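PDB 1ZS3: lactococcus lactis MG1363 DpsA from Lactococcus lactis, which binds DNA by means of an N-terminal helix and, as a twelve-subunit Dps protein, probably helps shield it under oxidative stress. Local coordinates for the interface of chains A and B. Sequence-based numbering; all coordinates share one arbitrary frame. Chains: chain A/B, Lactococcus lactis MG1363 DpsA.

Contact 1: the interface of chains A and B. Residues chain A 104-105, 108; chain B 7-8, 11.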
loop_
_atom_site.group_PDB
_atom_site.type_symbol
_atom_site.label_atom_id
_atom_site.label_comp_id
_atom_site.label_asym_id
_atom_site.label_seq_id
_atom_site.Cartn_x
_atom_site.Cartn_y
_atom_site.Cartn_z
ATOM N N PRO A 104 30.891 29.825 -4.957
ATOM C CA PRO A 104 29.822 30.416 -4.129
ATOM C C PRO A 104 28.944 31.462 -4.883
ATOM O O PRO A 104 27.861 31.804 -4.451
ATOM C CB PRO A 104 30.589 31.074 -2.954
ATOM C CG PRO A 104 31.948 30.474 -3.018
ATOM C CD PRO A 104 32.223 30.259 -4.503
ATOM N N LYS A 105 29.458 31.941 -6.007
ATOM C CA LYS A 105 28.715 32.862 -6.900
ATOM C C LYS A 105 27.740 32.108 -7.810
ATOM O O LYS A 105 27.096 32.729 -8.662
ATOM C CB LYS A 105 29.664 33.732 -7.764
ATOM C CG LYS A 105 30.822 34.401 -6.885
ATOM C CD LYS A 105 31.878 35.215 -7.732
ATOM C CE LYS A 105 32.661 34.223 -8.630
ATOM N NZ LYS A 105 33.643 33.440 -7.778
ATOM N N TYR A 108 23.737 32.879 -7.832
ATOM C CA TYR A 108 23.250 33.964 -8.688
ATOM C C TYR A 108 23.373 33.660 -10.170
ATOM O O TYR A 108 23.082 34.519 -10.994
ATOM C CB TYR A 108 24.024 35.273 -8.403
ATOM C CG TYR A 108 24.080 35.668 -6.960
ATOM C CD1 TYR A 108 22.917 35.986 -6.268
ATOM C CD2 TYR A 108 25.298 35.719 -6.279
ATOM C CE1 TYR A 108 22.952 36.340 -4.936
ATOM C CE2 TYR A 108 25.344 36.076 -4.951
ATOM C CZ TYR A 108 24.167 36.381 -4.280
ATOM O OH TYR A 108 24.195 36.732 -2.950
ATOM N N ILE B 7 27.489 39.815 -11.531
ATOM C CA ILE B 7 27.395 38.716 -10.555
ATOM C C ILE B 7 28.523 38.846 -9.514
ATOM O O ILE B 7 28.368 38.347 -8.395
ATOM C CB ILE B 7 27.436 37.333 -11.273
ATOM C CG1 ILE B 7 26.126 37.029 -12.035
ATOM C CG2 ILE B 7 27.786 36.219 -10.309
ATOM C CD1 ILE B 7 26.271 35.949 -13.110
ATOM N N ASP B 8 29.613 39.530 -9.862
ATOM C CA ASP B 8 30.657 39.833 -8.878
ATOM C C ASP B 8 30.194 41.011 -8.000
ATOM O O ASP B 8 30.598 41.071 -6.849
ATOM C CB ASP B 8 31.966 40.233 -9.574
ATOM C CG ASP B 8 32.905 39.054 -9.785
ATOM O OD1 ASP B 8 33.166 38.277 -8.855
ATOM O OD2 ASP B 8 33.477 38.862 -10.903
ATOM N N TYR B 11 27.793 39.248 -5.289
ATOM C CA TYR B 11 28.560 38.453 -4.287
ATOM C C TYR B 11 29.308 39.328 -3.264
ATOM O O TYR B 11 29.355 38.995 -2.084
ATOM C CB TYR B 11 29.549 37.478 -4.973
ATOM C CG TYR B 11 30.307 36.559 -4.005
ATOM C CD1 TYR B 11 31.700 36.416 -4.077
ATOM C CD2 TYR B 11 29.625 35.847 -3.009
ATOM C CE1 TYR B 11 32.378 35.565 -3.197
ATOM C CE2 TYR B 11 30.288 35.005 -2.124
ATOM C CZ TYR B 11 31.656 34.862 -2.224
ATOM O OH TYR B 11 32.286 34.023 -1.333
#
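The backbone of A:Pro104 and A:Lys105 runs in a short 3-10 turn, residues 104-108, over the start of helix 8-23 of chain B, where B:Ile7 ends the loop and B:Asp8 and B:Tyr11 occupy the first turn. B:Tyr11 does most of the work on its side. Its CG stands anti to the backbone N (chi1 -176°), which carries the phenol away from its own helix and under the 3-10 turn. Two residues of chain A then share one face of the ring. A:Lys105 puts its CG over the CG-CD1 side, 3.6 Å from CD1 of B:Tyr11, the lysine chain crossing the tyrosine side chain at about a right angle. Further out, A:Pro104 lays its ring CB over the phenol end, 4.0 Å from CZ of B:Tyr11 and 3.8 Å from its hydroxyl OH.

The aliphatic stem of A:Lys105 also faces the loop: its CB lies 4.0 Å from the CG2 branch of B:Ile7. Beyond CG the lysine bends at chi3 (-66°) and again at chi4. CD passes the carboxylate oxygen OD1 of B:Asp8 at 3.5 Å, but the ammonium NZ stays 5.0 Å from that same OD1. This is no salt bridge; the opposite charges may still favour one another at longer range. A:Tyr108 closes the other flank with its ring carbon CE2, 4.1 Å from CA of B:Tyr11, meeting the helix backbone rather than the phenol. Most of what is seen here is therefore apolar, with the lysine used chiefly for its methylenes.

In the fold, the 3-10 turn lies in the connection between helix 90-96 and the long helix 111-138. Across the subunit boundary it packs against the first turn, the N-terminal end, of the partner's N-terminal helix, the element required for DNA binding, and probably helps hold the start of that helix against the neighbouring subunit.

Contact 2: the interface of chains A and B. Residues chain A 85-86, 88-89, 92; chain B 47, 51, 107.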
loop_
_atom_site.group_PDB
_atom_site.type_symbol
_atom_site.label_atom_id
_atom_site.label_comp_id
_atom_site.label_asym_id
_atom_site.label_seq_id
_atom_site.Cartn_x
_atom_site.Cartn_y
_atom_site.Cartn_z
ATOM N N ILE A 85 39.343 0.323 0.647
ATOM C CA ILE A 85 39.263 1.460 1.504
ATOM C C ILE A 85 38.740 2.609 0.687
ATOM O O ILE A 85 38.828 2.639 -0.552
ATOM C CB ILE A 85 40.684 1.756 2.091
ATOM C CG1 ILE A 85 40.712 1.426 3.594
ATOM C CG2 ILE A 85 41.163 3.190 1.807
ATOM C CD1 ILE A 85 40.798 -0.068 3.932
ATOM N N VAL A 86 38.144 3.533 1.405
ATOM C CA VAL A 86 37.237 4.483 0.805
ATOM C C VAL A 86 37.474 5.869 1.389
ATOM O O VAL A 86 37.658 6.015 2.606
ATOM C CB VAL A 86 35.788 3.949 1.003
ATOM C CG1 VAL A 86 34.795 5.040 1.330
ATOM C CG2 VAL A 86 35.357 3.175 -0.237
ATOM N N SER A 88 36.581 9.198 3.073
ATOM C CA SER A 88 35.478 9.408 3.999
ATOM C C SER A 88 35.573 10.694 4.810
ATOM O O SER A 88 34.950 10.780 5.894
ATOM C CB SER A 88 35.452 8.235 4.964
ATOM O OG SER A 88 36.598 8.222 5.788
ATOM N N THR A 89 36.320 11.690 4.321
ATOM C CA THR A 89 36.308 13.063 4.932
ATOM C C THR A 89 36.447 14.121 3.830
ATOM O O THR A 89 36.937 13.844 2.750
ATOM C CB THR A 89 37.519 13.236 5.825
ATOM O OG1 THR A 89 38.733 13.122 5.047
ATOM C CG2 THR A 89 37.613 12.174 6.900
ATOM N N GLU A 92 39.952 14.342 2.235
ATOM C CA GLU A 92 40.215 13.392 1.151
ATOM C C GLU A 92 39.322 13.647 -0.069
ATOM O O GLU A 92 39.746 13.366 -1.185
ATOM C CB GLU A 92 40.112 11.926 1.569
ATOM C CG GLU A 92 40.055 11.632 3.055
ATOM C CD GLU A 92 40.454 10.214 3.387
ATOM O OE1 GLU A 92 39.892 9.691 4.370
ATOM O OE2 GLU A 92 41.278 9.612 2.652
ATOM N N GLN B 47 30.900 8.393 7.103
ATOM C CA GLN B 47 32.126 7.658 7.384
ATOM C C GLN B 47 31.830 6.553 8.387
ATOM O O GLN B 47 32.106 5.398 8.127
ATOM C CB GLN B 47 33.216 8.623 7.884
ATOM C CG GLN B 47 34.579 7.973 8.339
ATOM C CD GLN B 47 35.430 8.908 9.241
ATOM O OE1 GLN B 47 35.022 9.181 10.358
ATOM N NE2 GLN B 47 36.540 9.334 8.680
ATOM N N TYR B 51 32.169 2.491 7.995
ATOM C CA TYR B 51 33.348 1.841 8.624
ATOM C C TYR B 51 33.083 1.136 9.938
ATOM O O TYR B 51 33.832 0.235 10.273
ATOM C CB TYR B 51 34.516 2.821 8.812
ATOM C CG TYR B 51 35.268 3.093 7.530
ATOM C CD1 TYR B 51 36.065 2.115 6.953
ATOM C CD2 TYR B 51 35.193 4.326 6.918
ATOM C CE1 TYR B 51 36.763 2.351 5.795
ATOM C CE2 TYR B 51 35.887 4.589 5.763
ATOM C CZ TYR B 51 36.662 3.596 5.189
ATOM O OH TYR B 51 37.332 3.869 4.010
ATOM N N LYS B 107 38.179 5.758 10.809
ATOM C CA LYS B 107 37.893 4.408 10.257
ATOM C C LYS B 107 38.318 3.237 11.143
ATOM O O LYS B 107 37.770 2.147 11.036
ATOM C CB LYS B 107 38.415 4.176 8.831
ATOM C CG LYS B 107 39.542 5.085 8.298
ATOM C CD LYS B 107 39.697 4.812 6.779
ATOM C CE LYS B 107 40.438 5.936 6.101
ATOM N NZ LYS B 107 39.549 6.857 5.290
#
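The phenol ring of B:Tyr51 meets chain A along its edge, where the carbonyl O of A:Val86 and the CB of A:Ser88 both lie in the ring plane. One face is covered from within its own chain by B:Lys107, whose CB sits 3.5 Å above the ring plane, over the centre. The flat amide of B:Gln47 is used in plane too: its NE2 donates to the hydroxyl OG of A:Ser88 at 3.1 Å, and OG lies almost exactly in the amide plane.

At the end of the ring, the hydroxyl of B:Tyr51 plugs into the backbone of one residue. OH donates to O of A:Val86 at 2.6 Å, in the carbonyl plane and on a lone pair, and accepts from N of A:Val86 at 2.7 Å, less straight (138° at H). Held from one side by two bonds to one residue, the hydroxyl probably turns little. A phenylalanine here would probably leave this N-H and carbonyl of A:Val86 without their tyrosine partner and loosen the hold on the loop.

A:Ser88 wedges beside the ring. Its OG points between its own backbone N and carbonyl carbon (chi1 66°), which directs it at the glutamine amide, while CB packs 3.5 Å from the CG methylene of B:Gln47.

B:Lys107 carries on past the ring and bends at chi4 to bring its NZ to A:Glu92. There it forms a salt bridge, NZ to OE1 3.0 Å, on the syn lone pair of the carboxylate; bonds from NZ to A:Ser88 OG and A:Val86 O are weak at best. Behind it, the N of A:Glu92 donates to OG1 of A:Thr89, 3.3 Å away and nearly straight, a bond that ties down the start of helix 90-96.

For the protein, the patch fastens the loop before helix 90-96 and that helix's first turn to the partner's 3-10 helix 104-108 and the end of its helix 27-51, joining two subunits by directional polar bonds.

Contact 1 and contact 2 lie about 32 Å apart, measured between the centres of their C-alpha atoms, towards opposite ends of one two-fold symmetric interface. What they share is the 3-10 helix 104-108: chain A offers it in contact 1, chain B in contact 2. Because each patch has a twin with the chains exchanged, every copy of this short element serves both, touching the partner's N-terminal helix and the partner's loop before helix 90-96. The pair could thereby couple placement of the DNA-binding helix to the joining of subunits, a dimer contact repeated within the twelve-subunit assembly.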